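Local coordinates for protein vinylacetyl-CoA Delta-isomerase (Nitrosopumilus maritimus SCM1, PDB 6VJR) that binds FAD and a [4Fe-4S] cluster and probably acts as a 4-hydroxybutyryl-CoA dehydratase with vinylacetyl-CoA delta-isomerase activity, at residues 132-135 with 136-140; 264-267 with 268-271; 373-376 with 377-381. All coordinates share one frame; numbering follows the deposited sequence. Where two conformers were deposited one is given.

Contact 1 (132-135 with 136-140)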
loop_
_atom_site.group_PDB
_atom_site.type_symbol
_atom_site.label_atom_id
_atom_site.label_comp_id
_atom_site.label_asym_id
_atom_site.label_seq_id
_atom_site.Cartn_x
_atom_site.Cartn_y
_atom_site.Cartn_z
ATOM N N PHE A 132 28.510 22.977 30.273
ATOM C CA PHE A 132 27.119 23.304 30.018
ATOM C C PHE A 132 26.201 22.176 30.501
ATOM O O PHE A 132 25.177 22.421 31.141
ATOM C CB PHE A 132 26.936 23.630 28.531
ATOM C CG PHE A 132 25.481 23.886 28.176
ATOM C CD1 PHE A 132 24.931 25.131 28.419
ATOM C CD2 PHE A 132 24.679 22.914 27.601
ATOM C CE1 PHE A 132 23.622 25.410 28.074
ATOM C CE2 PHE A 132 23.340 23.186 27.308
ATOM C CZ PHE A 132 22.816 24.429 27.553
ATOM N N VAL A 133 26.564 20.933 30.189
ATOM C CA VAL A 133 25.788 19.787 30.619
ATOM C C VAL A 133 25.689 19.773 32.142
ATOM O O VAL A 133 24.619 19.531 32.685
ATOM C CB VAL A 133 26.357 18.467 30.072
ATOM C CG1 VAL A 133 25.640 17.283 30.722
ATOM C CG2 VAL A 133 26.205 18.456 28.540
ATOM N N LYS A 134 26.809 20.000 32.824
ATOM C CA LYS A 134 26.790 20.015 34.278
ATOM C C LYS A 134 25.782 21.039 34.794
ATOM O O LYS A 134 24.969 20.737 35.665
ATOM C CB LYS A 134 28.194 20.299 34.789
ATOM C CG LYS A 134 28.208 20.625 36.259
ATOM C CD LYS A 134 29.610 20.783 36.814
ATOM C CE LYS A 134 29.622 21.091 38.267
ATOM N NZ LYS A 134 31.010 21.134 38.703
ATOM N N MET A 135 25.829 22.262 34.250
ATOM C CA MET A 135 24.890 23.305 34.644
ATOM C C MET A 135 23.444 22.823 34.461
ATOM O O MET A 135 22.663 22.842 35.402
ATOM C CB MET A 135 25.142 24.591 33.849
ATOM C CG MET A 135 24.181 25.726 34.169
ATOM S SD MET A 135 24.458 27.204 33.168
ATOM C CE MET A 135 23.819 26.732 31.555
ATOM N N VAL A 136 23.070 22.391 33.247
ATOM C CA VAL A 136 21.672 22.118 32.983
ATOM C C VAL A 136 21.183 20.900 33.765
ATOM O O VAL A 136 20.015 20.836 34.133
ATOM C CB VAL A 136 21.357 22.046 31.477
ATOM C CG1 VAL A 136 21.741 23.329 30.769
ATOM C CG2 VAL A 136 22.017 20.898 30.766
ATOM N N GLN A 137 22.065 19.933 33.987
ATOM C CA GLN A 137 21.761 18.789 34.842
ATOM C C GLN A 137 21.493 19.174 36.302
ATOM O O GLN A 137 20.576 18.653 36.929
ATOM C CB GLN A 137 22.867 17.745 34.762
ATOM C CG GLN A 137 22.829 16.920 33.478
ATOM C CD GLN A 137 23.761 15.719 33.511
ATOM O OE1 GLN A 137 24.570 15.519 34.448
ATOM N NE2 GLN A 137 23.666 14.959 32.430
ATOM N N GLN A 138 22.351 20.028 36.857
ATOM C CA GLN A 138 22.194 20.496 38.222
ATOM C C GLN A 138 20.877 21.247 38.409
ATOM O O GLN A 138 20.202 21.053 39.418
ATOM C CB GLN A 138 23.324 21.448 38.606
ATOM C CG GLN A 138 24.702 20.812 38.624
ATOM C CD GLN A 138 25.786 21.794 39.023
ATOM O OE1 GLN A 138 25.944 22.887 38.457
ATOM N NE2 GLN A 138 26.516 21.430 40.053
ATOM N N GLU A 139 20.530 22.098 37.444
ATOM C CA GLU A 139 19.380 22.981 37.547
ATOM C C GLU A 139 18.091 22.318 37.039
ATOM O O GLU A 139 17.013 22.772 37.397
ATOM C CB GLU A 139 19.683 24.295 36.830
ATOM C CG GLU A 139 20.881 25.023 37.427
ATOM C CD GLU A 139 21.211 26.393 36.860
ATOM O OE1 GLU A 139 22.323 26.926 37.150
ATOM O OE2 GLU A 139 20.368 26.932 36.115
ATOM N N ASN A 140 18.202 21.220 36.286
ATOM C CA ASN A 140 17.071 20.437 35.779
ATOM C C ASN A 140 16.227 21.236 34.789
ATOM O O ASN A 140 15.031 21.410 35.010
ATOM C CB ASN A 140 16.234 19.822 36.894
ATOM C CG ASN A 140 15.394 18.669 36.408
ATOM O OD1 ASN A 140 15.546 18.189 35.276
ATOM N ND2 ASN A 140 14.479 18.219 37.229
#
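V136 lays its CG1 methyl over one face of the F132 ring, 3.9 Å from the ring centroid and 22° off the normal, a CH-pi contact between residues one helical turn apart. The methyl sits nearer the rim than the centre, and its closest ring atom is CZ of F132, 3.6 Å from CG1 of V136. With CG1 anti to its own carbonyl carbon (chi1 -58°), V136 turns this branch back toward the ring, while CG2 rests against the carbonyl oxygens of F132 and V133. One step on, V133 and Q137 run side by side: CG1 of V133 lies 3.5 Å from NE2 of Q137, alongside an amide whose polar atoms are engaged by L71 O, T63 and S60. On the outer side K134 and Q138 meet through CE and NE2, 3.6 Å apart. Four i to i+4 backbone bonds of this last stretch of helix 125-139 set these pairs in place, V136 N to F132 O at 3.0 Å among them. Beyond them W195 meets the F132 ring edge-to-face. N140, at positive phi, leaves the helix. The chemistry is divided by face: the aromatic and aliphatic groups of F132 and V136 are buried, the amide of Q137 is buried with its hydrogen bonds made, and the long polar chains of K134, Q138 and E139 lie at the exposed side.

Contact 2 (264-267 with 268-271)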
loop_
_atom_site.group_PDB
_atom_site.type_symbol
_atom_site.label_atom_id
_atom_site.label_comp_id
_atom_site.label_asym_id
_atom_site.label_seq_id
_atom_site.Cartn_x
_atom_site.Cartn_y
_atom_site.Cartn_z
ATOM N N ILE A 264 26.715 35.478 22.088
ATOM C CA ILE A 264 27.010 34.191 22.692
ATOM C C ILE A 264 28.424 34.247 23.234
ATOM O O ILE A 264 29.359 34.360 22.445
ATOM C CB ILE A 264 26.867 33.017 21.711
ATOM C CG1 ILE A 264 25.572 33.128 20.910
ATOM C CG2 ILE A 264 26.983 31.697 22.466
ATOM C CD1 ILE A 264 25.342 32.010 19.918
ATOM N N PRO A 265 28.615 34.141 24.568
ATOM C CA PRO A 265 29.950 34.200 25.119
ATOM C C PRO A 265 30.717 32.933 24.752
ATOM O O PRO A 265 30.130 31.894 24.503
ATOM C CB PRO A 265 29.714 34.325 26.624
ATOM C CG PRO A 265 28.392 33.663 26.846
ATOM C CD PRO A 265 27.582 33.934 25.593
ATOM N N TRP A 266 32.044 33.004 24.744
ATOM C CA TRP A 266 32.856 31.869 24.336
ATOM C C TRP A 266 32.483 30.587 25.069
ATOM O O TRP A 266 32.544 29.511 24.490
ATOM C CB TRP A 266 34.341 32.196 24.522
ATOM C CG TRP A 266 34.819 33.240 23.562
ATOM C CD1 TRP A 266 35.450 34.405 23.879
ATOM C CD2 TRP A 266 34.694 33.225 22.122
ATOM N NE1 TRP A 266 35.731 35.105 22.743
ATOM C CE2 TRP A 266 35.284 34.419 21.653
ATOM C CE3 TRP A 266 34.163 32.332 21.191
ATOM C CZ2 TRP A 266 35.352 34.744 20.306
ATOM C CZ3 TRP A 266 34.252 32.645 19.850
ATOM C CH2 TRP A 266 34.832 33.837 19.420
ATOM N N ASP A 267 32.128 30.675 26.353
ATOM C CA ASP A 267 31.897 29.454 27.106
ATOM C C ASP A 267 30.650 28.708 26.631
ATOM O O ASP A 267 30.442 27.565 27.017
ATOM C CB ASP A 267 31.729 29.709 28.592
ATOM C CG ASP A 267 30.699 30.767 28.946
ATOM O OD1 ASP A 267 31.041 31.958 28.934
ATOM O OD2 ASP A 267 29.564 30.404 29.220
ATOM N N LYS A 268 29.813 29.355 25.826
ATOM C CA LYS A 268 28.599 28.732 25.321
ATOM C C LYS A 268 28.712 28.461 23.824
ATOM O O LYS A 268 27.708 28.136 23.187
ATOM C CB LYS A 268 27.379 29.603 25.653
ATOM C CG LYS A 268 27.078 29.849 27.116
ATOM C CD LYS A 268 26.580 28.636 27.860
ATOM C CE LYS A 268 26.175 28.889 29.269
ATOM N NZ LYS A 268 27.347 29.153 30.076
ATOM N N VAL A 269 29.917 28.632 23.252
ATOM C CA VAL A 269 30.150 28.366 21.829
ATOM C C VAL A 269 30.792 26.977 21.676
ATOM O O VAL A 269 31.861 26.717 22.228
ATOM C CB VAL A 269 31.035 29.456 21.200
ATOM C CG1 VAL A 269 31.550 29.108 19.816
ATOM C CG2 VAL A 269 30.343 30.806 21.188
ATOM N N PHE A 270 30.121 26.091 20.929
ATOM C CA PHE A 270 30.534 24.704 20.805
ATOM C C PHE A 270 31.053 24.352 19.402
ATOM O O PHE A 270 31.416 23.200 19.151
ATOM C CB PHE A 270 29.410 23.775 21.257
ATOM C CG PHE A 270 28.753 24.100 22.590
ATOM C CD1 PHE A 270 29.528 24.456 23.689
ATOM C CD2 PHE A 270 27.374 24.059 22.741
ATOM C CE1 PHE A 270 28.938 24.774 24.895
ATOM C CE2 PHE A 270 26.799 24.356 23.962
ATOM C CZ PHE A 270 27.581 24.705 25.034
ATOM N N MET A 271 31.059 25.315 18.484
ATOM C CA MET A 271 31.636 25.188 17.154
ATOM C C MET A 271 31.780 26.616 16.641
ATOM O O MET A 271 30.839 27.403 16.744
ATOM C CB MET A 271 30.725 24.408 16.191
ATOM C CG MET A 271 31.198 24.373 14.696
ATOM S SD MET A 271 29.967 23.755 13.552
ATOM C CE MET A 271 30.093 22.011 13.971
#
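I264 and V269 form the close-packed side of this turn, their side chains crossing at about a right angle with CG2 of I264 3.7 Å from CG2 of V269. CG2 of V269, anti to the carbonyl carbon, also lies 3.5 Å from O of P265 and 4.1 Å from CE3 of the W266 indole, which runs alongside it. V178 of strand 177-188 touches I264, W266 and V269, closing this apolar cluster. Two i to i+3 bonds draw the backbone round: K268 N to P265 O at 2.9 Å and V269 N to W266 O at 3.0 Å. The short 3-10 turn thus joins strand 262-265 of one mixed sheet to strand 269-272 of another, where F270 and M271 both face V214 in a classic beta bulge. The other side is looser, with D267 its exposed partner, while the K268 chain rests on F132 and M135 of helix 125-139. There D267 and K268, neighbours in sequence, point the same way and close a salt bridge, NZ of K268 meeting OD2 of D267 at 2.7 Å nearly along the C-O bond. Bends at chi2 (-70°) and chi4 (-71°) curl the lysine back alongside the carboxylate, with CG of K268 3.3 Å from OD2 of D267. Cut back to an alanine, K268 would probably leave the D267 carboxylate without its charged mate and open a gap beside P265, F132 and M135. On the inner side, the F270 ring meets F129 of helix 125-139 edge-to-face.

Contact 3 (373-376 with 377-381)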
loop_
_atom_site.group_PDB
_atom_site.type_symbol
_atom_site.label_atom_id
_atom_site.label_comp_id
_atom_site.label_asym_id
_atom_site.label_seq_id
_atom_site.Cartn_x
_atom_site.Cartn_y
_atom_site.Cartn_z
ATOM N N PRO A 373 1.305 6.823 10.505
ATOM C CA PRO A 373 0.331 7.655 11.225
ATOM C C PRO A 373 -0.840 8.061 10.332
ATOM O O PRO A 373 -1.966 8.190 10.818
ATOM C CB PRO A 373 1.156 8.826 11.770
ATOM C CG PRO A 373 2.526 8.172 11.944
ATOM C CD PRO A 373 2.685 7.320 10.695
ATOM N N TYR A 374 -0.536 8.332 9.057
ATOM C CA TYR A 374 -1.576 8.725 8.118
ATOM C C TYR A 374 -2.611 7.624 7.940
ATOM O O TYR A 374 -3.800 7.903 7.822
ATOM C CB TYR A 374 -0.948 9.194 6.828
ATOM C CG TYR A 374 -0.240 10.543 6.905
ATOM C CD1 TYR A 374 1.086 10.631 7.311
ATOM C CD2 TYR A 374 -0.883 11.726 6.598
ATOM C CE1 TYR A 374 1.748 11.844 7.378
ATOM C CE2 TYR A 374 -0.245 12.947 6.637
ATOM C CZ TYR A 374 1.069 13.012 7.098
ATOM O OH TYR A 374 1.776 14.172 7.111
ATOM N N GLU A 375 -2.168 6.376 7.935
ATOM C CA GLU A 375 -3.083 5.256 7.791
ATOM C C GLU A 375 -3.854 4.984 9.087
ATOM O O GLU A 375 -5.057 4.648 9.115
ATOM C CB GLU A 375 -2.309 4.043 7.328
ATOM C CG GLU A 375 -3.215 2.822 7.067
ATOM C CD GLU A 375 -4.331 2.904 6.033
ATOM O OE1 GLU A 375 -4.426 3.940 5.365
ATOM O OE2 GLU A 375 -5.159 1.955 5.933
ATOM N N ILE A 376 -3.153 5.075 10.236
ATOM C CA ILE A 376 -3.825 4.883 11.510
ATOM C C ILE A 376 -4.939 5.919 11.656
ATOM O O ILE A 376 -6.063 5.617 12.122
ATOM C CB ILE A 376 -2.761 4.918 12.630
ATOM C CG1 ILE A 376 -1.758 3.737 12.530
ATOM C CG2 ILE A 376 -3.419 4.915 13.997
ATOM C CD1 ILE A 376 -0.548 3.854 13.427
ATOM N N SER A 377 -4.660 7.154 11.246
ATOM C CA SER A 377 -5.654 8.206 11.310
ATOM C C SER A 377 -6.840 7.926 10.393
ATOM O O SER A 377 -7.988 8.145 10.786
ATOM C CB SER A 377 -5.019 9.522 10.964
ATOM O OG SER A 377 -4.095 9.877 11.969
ATOM N N ARG A 378 -6.566 7.466 9.178
ATOM C CA ARG A 378 -7.634 7.135 8.233
ATOM C C ARG A 378 -8.562 6.083 8.830
ATOM O O ARG A 378 -9.782 6.212 8.810
ATOM C CB ARG A 378 -7.052 6.665 6.907
ATOM C CG ARG A 378 -8.078 6.521 5.800
ATOM C CD ARG A 378 -7.421 6.085 4.507
ATOM N NE ARG A 378 -7.055 4.681 4.479
ATOM C CZ ARG A 378 -7.880 3.681 4.236
ATOM N NH1 ARG A 378 -9.101 3.894 3.733
ATOM N NH2 ARG A 378 -7.426 2.460 4.381
ATOM N N LEU A 379 -7.979 5.029 9.405
ATOM C CA LEU A 379 -8.756 3.941 9.975
ATOM C C LEU A 379 -9.581 4.412 11.170
ATOM O O LEU A 379 -10.706 3.960 11.368
ATOM C CB LEU A 379 -7.879 2.749 10.324
ATOM C CG LEU A 379 -7.192 2.079 9.137
ATOM C CD1 LEU A 379 -6.255 1.009 9.603
ATOM C CD2 LEU A 379 -8.208 1.518 8.131
ATOM N N ALA A 380 -8.982 5.246 12.022
ATOM C CA ALA A 380 -9.731 5.848 13.129
ATOM C C ALA A 380 -10.971 6.608 12.655
ATOM O O ALA A 380 -12.048 6.517 13.257
ATOM C CB ALA A 380 -8.819 6.705 14.006
ATOM N N GLN A 381 -10.828 7.350 11.564
ATOM C CA GLN A 381 -11.958 8.109 11.050
ATOM C C GLN A 381 -13.019 7.169 10.490
ATOM O O GLN A 381 -14.203 7.431 10.645
ATOM C CB GLN A 381 -11.517 9.101 9.985
ATOM C CG GLN A 381 -10.633 10.199 10.542
ATOM C CD GLN A 381 -10.518 11.370 9.594
ATOM O OE1 GLN A 381 -11.029 11.344 8.460
ATOM N NE2 GLN A 381 -9.899 12.436 10.081
#
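S377 makes two bonds to one acceptor: its backbone N lies 2.9 Å from O of P373 and, in the conformer given, its OG 3.0 Å from the same oxygen, the donors approaching from opposite faces of the carbonyl plane. OG stands beside its own backbone N (chi1 -67°), which turns the hydroxyl back along the helix within a buried surface lined by Y440 and L441. R378 follows with the charged pair of the contact. Its guanidinium grips the E375 carboxylate side-on, NE to OE1 of E375 at 2.9 Å and NH2 to OE2 of E375 at 2.8 Å, the second using the syn lone pair of OE2. The two planes are 31° apart, and the bend of E375 at chi2 (60°) brings its carboxylate alongside the arginine. This is an i to i+3 salt bridge on helix 372-384, a helix of the acyl-CoA dehydrogenase-like C-terminal region that also faces the second subunit: NH1 of R378 bonds to O of T370 of that subunit, and Y374 OH to Q381 of the same neighbour. With two bonds to E375 and a third across the interface, the guanidinium is fixed in rotation. L379 sets CG 3.3 Å from O of E375, which its backbone N also meets, and lays CD2 3.8 Å from OE2 of E375. A380 N bonds to I376 O at 2.9 Å, its small CB touching M329 and L303.

In the fold
Contacts 1 and 2 belong to one neighbourhood, although far apart in sequence: their centres are 16 Å apart and their side chains touch. CB of F132 packs 3.7 Å from CZ of F270, and CD1 of F132 lies 3.9 Å from CD of K268, so helix 125-139 rests on the turn between the two sheets. The side chains of F132 and F270 are about 10 and 11 Å from G145, which binds FAD. Contact 3 lies on the opposite side of the chain's centre, about 40 Å from contact 1 and 45 Å from contact 2, centre to centre. There the side chain of L379 is about 9 Å from a bound FAD, and that of P373 about 11 Å from the iron-sulfur cluster.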